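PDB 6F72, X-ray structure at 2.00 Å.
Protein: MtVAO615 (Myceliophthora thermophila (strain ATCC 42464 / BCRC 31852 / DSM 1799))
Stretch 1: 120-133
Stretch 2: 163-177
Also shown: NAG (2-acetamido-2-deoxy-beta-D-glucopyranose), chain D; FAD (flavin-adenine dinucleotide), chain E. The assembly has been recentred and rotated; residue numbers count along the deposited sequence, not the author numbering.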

# COMPACT_ATOMS: atom_id res chain seq x y z
N LEU A 120 -2.26 -20.76 -13.57
CA LEU A 120 -2.44 -20.06 -12.31
C LEU A 120 -1.13 -19.42 -11.86
O LEU A 120 -1.11 -18.24 -11.53
CB LEU A 120 -3.03 -21.01 -11.26
CG LEU A 120 -4.46 -21.55 -11.45
CD1 LEU A 120 -4.90 -22.36 -10.25
CD2 LEU A 120 -5.48 -20.46 -11.76
N GLY A 121 -0.03 -20.17 -11.92
CA GLY A 121 1.29 -19.67 -11.53
C GLY A 121 1.31 -19.28 -10.07
O GLY A 121 1.06 -20.12 -9.21
N ASN A 122 1.57 -18.00 -9.80
CA ASN A 122 1.62 -17.46 -8.43
C ASN A 122 0.22 -17.24 -7.80
O ASN A 122 0.10 -17.02 -6.59
CB ASN A 122 2.39 -16.13 -8.40
CG ASN A 122 3.86 -16.27 -8.80
OD1 ASN A 122 4.55 -17.24 -8.46
ND2 ASN A 122 4.36 -15.26 -9.49
N TYR A 123 -0.82 -17.29 -8.63
CA TYR A 123 -2.19 -17.13 -8.18
C TYR A 123 -2.57 -18.30 -7.28
O TYR A 123 -2.07 -19.41 -7.51
CB TYR A 123 -3.13 -17.05 -9.39
CG TYR A 123 -3.20 -15.68 -10.03
CD1 TYR A 123 -2.22 -14.71 -9.79
CD2 TYR A 123 -4.24 -15.36 -10.90
CE1 TYR A 123 -2.28 -13.46 -10.38
CE2 TYR A 123 -4.31 -14.11 -11.50
CZ TYR A 123 -3.33 -13.17 -11.23
OH TYR A 123 -3.40 -11.92 -11.80
N PRO A 124 -3.42 -18.06 -6.25
CA PRO A 124 -3.90 -19.15 -5.39
C PRO A 124 -4.78 -20.13 -6.18
O PRO A 124 -5.42 -19.71 -7.14
CB PRO A 124 -4.78 -18.42 -4.35
CG PRO A 124 -5.31 -17.23 -5.10
CD PRO A 124 -4.16 -16.81 -6.00
N SER A 125 -4.82 -21.40 -5.77
CA SER A 125 -5.69 -22.41 -6.39
C SER A 125 -7.19 -22.20 -6.12
O SER A 125 -8.02 -22.40 -7.01
CB SER A 125 -5.30 -23.79 -5.89
OG SER A 125 -4.01 -24.14 -6.34
N TYR A 126 -7.52 -21.85 -4.87
CA TYR A 126 -8.91 -21.64 -4.43
C TYR A 126 -9.02 -20.37 -3.59
O TYR A 126 -8.08 -20.00 -2.87
CB TYR A 126 -9.42 -22.82 -3.61
CG TYR A 126 -9.64 -24.08 -4.42
CD1 TYR A 126 -10.87 -24.33 -5.05
CD2 TYR A 126 -8.61 -25.02 -4.55
CE1 TYR A 126 -11.06 -25.48 -5.80
CE2 TYR A 126 -8.79 -26.17 -5.30
CZ TYR A 126 -10.02 -26.41 -5.91
OH TYR A 126 -10.17 -27.56 -6.64
N VAL A 127 -10.19 -19.73 -3.68
CA VAL A 127 -10.44 -18.43 -3.07
C VAL A 127 -11.67 -18.53 -2.15
O VAL A 127 -12.77 -18.88 -2.62
CB VAL A 127 -10.66 -17.34 -4.16
CG1 VAL A 127 -11.06 -16.00 -3.54
CG2 VAL A 127 -9.44 -17.18 -5.06
N VAL A 128 -11.48 -18.24 -0.86
CA VAL A 128 -12.60 -18.19 0.10
C VAL A 128 -13.24 -16.81 0.04
O VAL A 128 -12.62 -15.82 0.46
CB VAL A 128 -12.17 -18.52 1.55
CG1 VAL A 128 -13.37 -18.47 2.50
CG2 VAL A 128 -11.52 -19.89 1.62
N ASN A 129 -14.46 -16.74 -0.49
CA ASN A 129 -15.19 -15.48 -0.59
C ASN A 129 -15.82 -15.19 0.77
O ASN A 129 -16.99 -15.51 1.01
CB ASN A 129 -16.21 -15.57 -1.74
CG ASN A 129 -17.08 -14.32 -1.87
OD1 ASN A 129 -16.85 -13.29 -1.22
ND2 ASN A 129 -18.09 -14.42 -2.73
N VAL A 130 -15.02 -14.58 1.66
CA VAL A 130 -15.34 -14.45 3.09
C VAL A 130 -16.55 -13.54 3.33
O VAL A 130 -16.62 -12.43 2.81
CB VAL A 130 -14.11 -13.99 3.92
CG1 VAL A 130 -14.48 -13.71 5.38
CG2 VAL A 130 -12.98 -15.02 3.85
N THR A 131 -17.50 -14.06 4.10
CA THR A 131 -18.69 -13.29 4.45
C THR A 131 -18.71 -12.91 5.93
O THR A 131 -19.53 -12.10 6.33
CB THR A 131 -19.98 -14.05 4.11
OG1 THR A 131 -20.01 -15.28 4.85
CG2 THR A 131 -20.08 -14.35 2.63
N GLY A 132 -17.79 -13.48 6.72
CA GLY A 132 -17.70 -13.24 8.17
C GLY A 132 -16.69 -14.17 8.82
O GLY A 132 -15.98 -14.91 8.12
N ALA A 133 -16.66 -14.17 10.15
CA ALA A 133 -15.67 -14.91 10.95
C ALA A 133 -15.71 -16.43 10.73
O ALA A 133 -14.67 -17.09 10.76
CB ALA A 133 -15.85 -14.60 12.44
N SER A 163 -0.01 -10.79 -1.23
CA SER A 163 -1.37 -11.27 -1.33
C SER A 163 -1.65 -12.31 -2.45
O SER A 163 -2.81 -12.54 -2.78
CB SER A 163 -2.33 -10.07 -1.39
OG SER A 163 -2.10 -9.26 -2.53
N THR A 164 -0.61 -12.90 -3.06
CA THR A 164 -0.73 -14.18 -3.81
C THR A 164 0.15 -15.27 -3.20
O THR A 164 0.95 -15.01 -2.29
CB THR A 164 -0.36 -14.13 -5.32
OG1 THR A 164 0.66 -13.15 -5.60
CG2 THR A 164 -1.61 -14.00 -6.24
N GLY A 165 -0.01 -16.48 -3.72
CA GLY A 165 0.82 -17.63 -3.38
C GLY A 165 0.40 -18.84 -4.19
O GLY A 165 -0.77 -19.22 -4.19
N LYS A 166 1.36 -19.43 -4.90
CA LYS A 166 1.17 -20.65 -5.67
C LYS A 166 0.65 -21.77 -4.76
O LYS A 166 1.16 -21.96 -3.65
CB LYS A 166 2.49 -21.05 -6.35
CG LYS A 166 2.45 -22.35 -7.13
CD LYS A 166 3.81 -22.75 -7.65
CE LYS A 166 4.03 -22.21 -9.06
NZ LYS A 166 5.19 -22.87 -9.73
N GLY A 167 -0.38 -22.48 -5.22
CA GLY A 167 -0.98 -23.61 -4.51
C GLY A 167 -1.74 -23.27 -3.24
O GLY A 167 -1.97 -24.15 -2.40
N ALA A 168 -2.13 -22.01 -3.10
CA ALA A 168 -2.69 -21.52 -1.85
C ALA A 168 -4.22 -21.46 -1.83
O ALA A 168 -4.87 -21.36 -2.89
CB ALA A 168 -2.14 -20.14 -1.51
N LEU A 169 -4.76 -21.57 -0.62
CA LEU A 169 -6.13 -21.19 -0.32
C LEU A 169 -6.09 -19.74 0.15
O LEU A 169 -5.39 -19.43 1.12
CB LEU A 169 -6.71 -22.10 0.77
CG LEU A 169 -8.16 -21.86 1.20
CD1 LEU A 169 -9.11 -22.22 0.08
CD2 LEU A 169 -8.48 -22.64 2.46
N SER A 170 -6.83 -18.88 -0.54
CA SER A 170 -6.81 -17.44 -0.24
C SER A 170 -8.05 -16.99 0.51
O SER A 170 -9.17 -17.32 0.13
CB SER A 170 -6.64 -16.62 -1.52
OG SER A 170 -6.87 -15.23 -1.28
N LEU A 171 -7.83 -16.22 1.58
CA LEU A 171 -8.92 -15.60 2.31
C LEU A 171 -9.16 -14.26 1.66
O LEU A 171 -8.35 -13.33 1.79
CB LEU A 171 -8.61 -15.47 3.80
CG LEU A 171 -8.21 -16.78 4.48
CD1 LEU A 171 -7.65 -16.54 5.87
CD2 LEU A 171 -9.39 -17.75 4.51
N TRP A 172 -10.25 -14.19 0.91
CA TRP A 172 -10.53 -13.03 0.09
C TRP A 172 -11.49 -12.15 0.86
O TRP A 172 -12.64 -12.50 1.04
CB TRP A 172 -11.10 -13.46 -1.27
CG TRP A 172 -11.36 -12.36 -2.26
CD1 TRP A 172 -10.56 -11.29 -2.51
CD2 TRP A 172 -12.47 -12.25 -3.16
NE1 TRP A 172 -11.11 -10.50 -3.49
CE2 TRP A 172 -12.27 -11.07 -3.92
CE3 TRP A 172 -13.62 -13.03 -3.40
CZ2 TRP A 172 -13.18 -10.64 -4.91
CZ3 TRP A 172 -14.52 -12.60 -4.39
CH2 TRP A 172 -14.29 -11.41 -5.13
N MET A 173 -10.98 -10.99 1.28
CA MET A 173 -11.63 -10.10 2.25
C MET A 173 -12.36 -8.94 1.59
O MET A 173 -13.02 -8.15 2.28
CB MET A 173 -10.58 -9.51 3.22
CG MET A 173 -9.60 -10.52 3.78
SD MET A 173 -10.40 -11.97 4.50
CE MET A 173 -11.03 -11.22 5.99
N HIS A 174 -12.23 -8.85 0.27
CA HIS A 174 -12.73 -7.74 -0.56
C HIS A 174 -14.18 -7.33 -0.34
O HIS A 174 -14.52 -6.15 -0.48
CB HIS A 174 -12.51 -8.09 -2.05
CG HIS A 174 -13.07 -7.09 -3.01
ND1 HIS A 174 -12.71 -5.76 -3.01
CD2 HIS A 174 -13.94 -7.24 -4.04
CE1 HIS A 174 -13.36 -5.12 -3.97
NE2 HIS A 174 -14.11 -6.00 -4.61
N ASN A 175 -15.02 -8.30 -0.00
CA ASN A 175 -16.46 -8.09 0.04
C ASN A 175 -17.00 -7.77 1.43
O ASN A 175 -18.20 -7.64 1.61
CB ASN A 175 -17.19 -9.29 -0.54
CG ASN A 175 -16.81 -9.55 -1.96
OD1 ASN A 175 -17.02 -8.70 -2.83
ND2 ASN A 175 -16.23 -10.72 -2.21
N LEU A 176 -16.10 -7.62 2.41
CA LEU A 176 -16.50 -7.23 3.76
C LEU A 176 -16.55 -5.71 3.77
O LEU A 176 -15.59 -5.05 4.16
CB LEU A 176 -15.52 -7.81 4.80
CG LEU A 176 -15.57 -9.35 4.91
CD1 LEU A 176 -14.46 -9.87 5.79
CD2 LEU A 176 -16.92 -9.89 5.38
N LYS A 177 -17.70 -5.17 3.34
CA LYS A 177 -17.84 -3.74 3.04
C LYS A 177 -18.66 -2.90 4.03
O LYS A 177 -18.91 -1.72 3.77
CB LYS A 177 -18.43 -3.56 1.63
CG LYS A 177 -17.60 -4.14 0.49
CD LYS A 177 -16.58 -3.15 -0.01
CE LYS A 177 -16.09 -3.53 -1.41
NZ LYS A 177 -14.72 -2.94 -1.58
C1 NAG D . -19.06 -13.39 -3.00
C2 NAG D . -19.68 -13.18 -4.39
C3 NAG D . -20.66 -12.00 -4.36
C4 NAG D . -21.74 -12.19 -3.29
C5 NAG D . -21.04 -12.39 -1.94
C6 NAG D . -22.02 -12.63 -0.78
C7 NAG D . -18.13 -13.90 -6.18
C8 NAG D . -17.13 -13.41 -7.19
N2 NAG D . -18.69 -12.94 -5.43
O3 NAG D . -21.25 -11.81 -5.65
O4 NAG D . -22.56 -11.01 -3.21
O5 NAG D . -20.11 -13.48 -2.01
O6 NAG D . -22.49 -13.99 -0.79
O7 NAG D . -18.38 -15.09 -6.06
PA FAD E . -3.52 -6.39 -0.54
O1A FAD E . -2.46 -6.77 -1.53
O2A FAD E . -4.86 -7.07 -0.69
O5B FAD E . -2.94 -6.65 0.94
C5B FAD E . -1.61 -6.28 1.30
C4B FAD E . -1.10 -7.13 2.46
O4B FAD E . -1.98 -7.01 3.57
C3B FAD E . -1.00 -8.61 2.16
O3B FAD E . 0.15 -9.10 2.86
C2B FAD E . -2.25 -9.22 2.76
O2B FAD E . -2.04 -10.57 3.18
C1B FAD E . -2.52 -8.30 3.94
N9A FAD E . -3.95 -8.11 4.27
C8A FAD E . -4.81 -7.31 3.60
N7A FAD E . -6.03 -7.33 4.19
C5A FAD E . -5.95 -8.14 5.25
C6A FAD E . -6.88 -8.60 6.31
N6A FAD E . -8.17 -8.18 6.30
N1A FAD E . -6.41 -9.46 7.25
C2A FAD E . -5.13 -9.89 7.26
N3A FAD E . -4.23 -9.50 6.33
C4A FAD E . -4.57 -8.65 5.32
N1 FAD E . 0.39 3.37 0.45
C2 FAD E . 0.49 4.53 1.13
O2 FAD E . 0.92 4.51 2.31
N3 FAD E . 0.12 5.71 0.58
C4 FAD E . -0.35 5.84 -0.67
O4 FAD E . -0.67 6.95 -1.14
C4X FAD E . -0.49 4.60 -1.48
N5 FAD E . -0.96 4.63 -2.74
C5X FAD E . -1.08 3.50 -3.48
C6 FAD E . -1.59 3.55 -4.80
C7 FAD E . -1.70 2.36 -5.55
C7M FAD E . -2.24 2.44 -6.97
C8 FAD E . -1.31 1.04 -4.94
C8M FAD E . -1.49 -0.31 -5.62
C9 FAD E . -0.82 1.01 -3.63
C9A FAD E . -0.69 2.18 -2.88
N10 FAD E . -0.21 2.13 -1.55
C10 FAD E . -0.08 3.33 -0.83
C1' FAD E . 0.23 0.86 -0.98
C2' FAD E . -0.64 0.18 0.03
O2' FAD E . -0.52 0.90 1.26
C3' FAD E . -0.08 -1.23 0.18
O3' FAD E . 0.12 -1.84 -1.11
C4' FAD E . -0.97 -2.10 1.04
O4' FAD E . -0.30 -3.32 1.35
C5' FAD E . -2.33 -2.35 0.38
O5' FAD E . -3.12 -3.24 1.14
P FAD E . -4.44 -3.89 0.49
O1P FAD E . -5.25 -2.79 -0.15
O2P FAD E . -5.02 -4.79 1.56
O3P FAD E . -3.80 -4.81 -0.67
O HOH W 1 -2.05 -21.95 -7.47
O HOH W 2 -14.94 -11.14 1.03

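The two stretches lie side by side as neighbouring parallel strands, 126-129 against a strand ending at Trp172. Their axes approach to 4.7 Å, with 27° between their directions. Together they bury about 1000 Å².

Backbone hydrogen bonds are the main tie. They follow the parallel pattern, in which a residue of one strand bonds to two residues of the other. Ser170 N donates to Tyr126 O at 2.9 Å, and Val128 N donates to Ser170 O at 2.7 Å. Trp172 N then donates to Val128 O at 2.9 Å, and Val130 N to Trp172 O at 3.2 Å. The ladder thus continues one residue past the first strand. At its start it is looser: Ala168 O receives weak bonds from Ser125 N at 2.9 Å and Tyr126 N at 3.3 Å. A CA-H...O contact, Leu169 CA to Tyr126 O at 3.4 Å, adds to the pairing.

Before the strands, two turns meet. One runs from Leu120 to Tyr123, the other from Gly165 to Ala168. Asn122 O lies 2.9 Å from Gly165 N. Gly121 and Gly167 both have positive phi, which favours glycine. Pro124 has no amide hydrogen to offer, but its CA sits 3.4 Å from Gly165 O in a CA-H...O contact.

Two waters bridge the stretches, one near the turns and one at the far end of the ladder. Water 1 donates to Tyr123 O at 2.5 Å and accepts from Gly167 N at 2.9 Å; it also bonds to Ser125 OG at 3.1 Å. Water 2 donates to Val130 O at 2.8 Å and to Trp172 O at 2.7 Å, and accepts from Asn175 N at 3.0 Å. Each water links backbone groups of both stretches.

Apolar side chains pack on both faces of the strand pair. Tyr126, Val128, Leu169 and Leu171 share one face. Leu169 CD1 reaches both Tyr126 CB, at 3.8 Å, and Val128 CG2, at 3.7 Å. Leu171 CD2 lies 4.1 Å from Val128 CB. The tyrosine ring leads away, so its CB makes the closest side-chain contact with Leu169. Val127, Asn129, Ser170 and Trp172 share the other face. There Val127 CG1 packs at 3.4 Å from Trp172 CB. Ser170 is buried here, and its CB lies 3.8 Å from Pro124 CB. At the far end Val130 points toward the second stretch. Its CG2 is 4.0 Å from Met173 SD, and its CG1 is 3.9 Å from Leu176 CD1. Near the turns, the Thr164 methyl CG2 sits 3.7 Å from Tyr123 CD1 and 3.8 Å from Pro124 CD.

One side-chain hydrogen bond crosses the contact. Asn175 ND2 donates weakly to Asn129 OD1 at 2.8 Å. Asn129 uses its other amide atom differently: ND2 is bonded covalently to NAG C1, at 1.4 Å. The sugar's acetamide methyl, C8, reaches the edge of the Trp172 ring, 3.9 Å from CZ3.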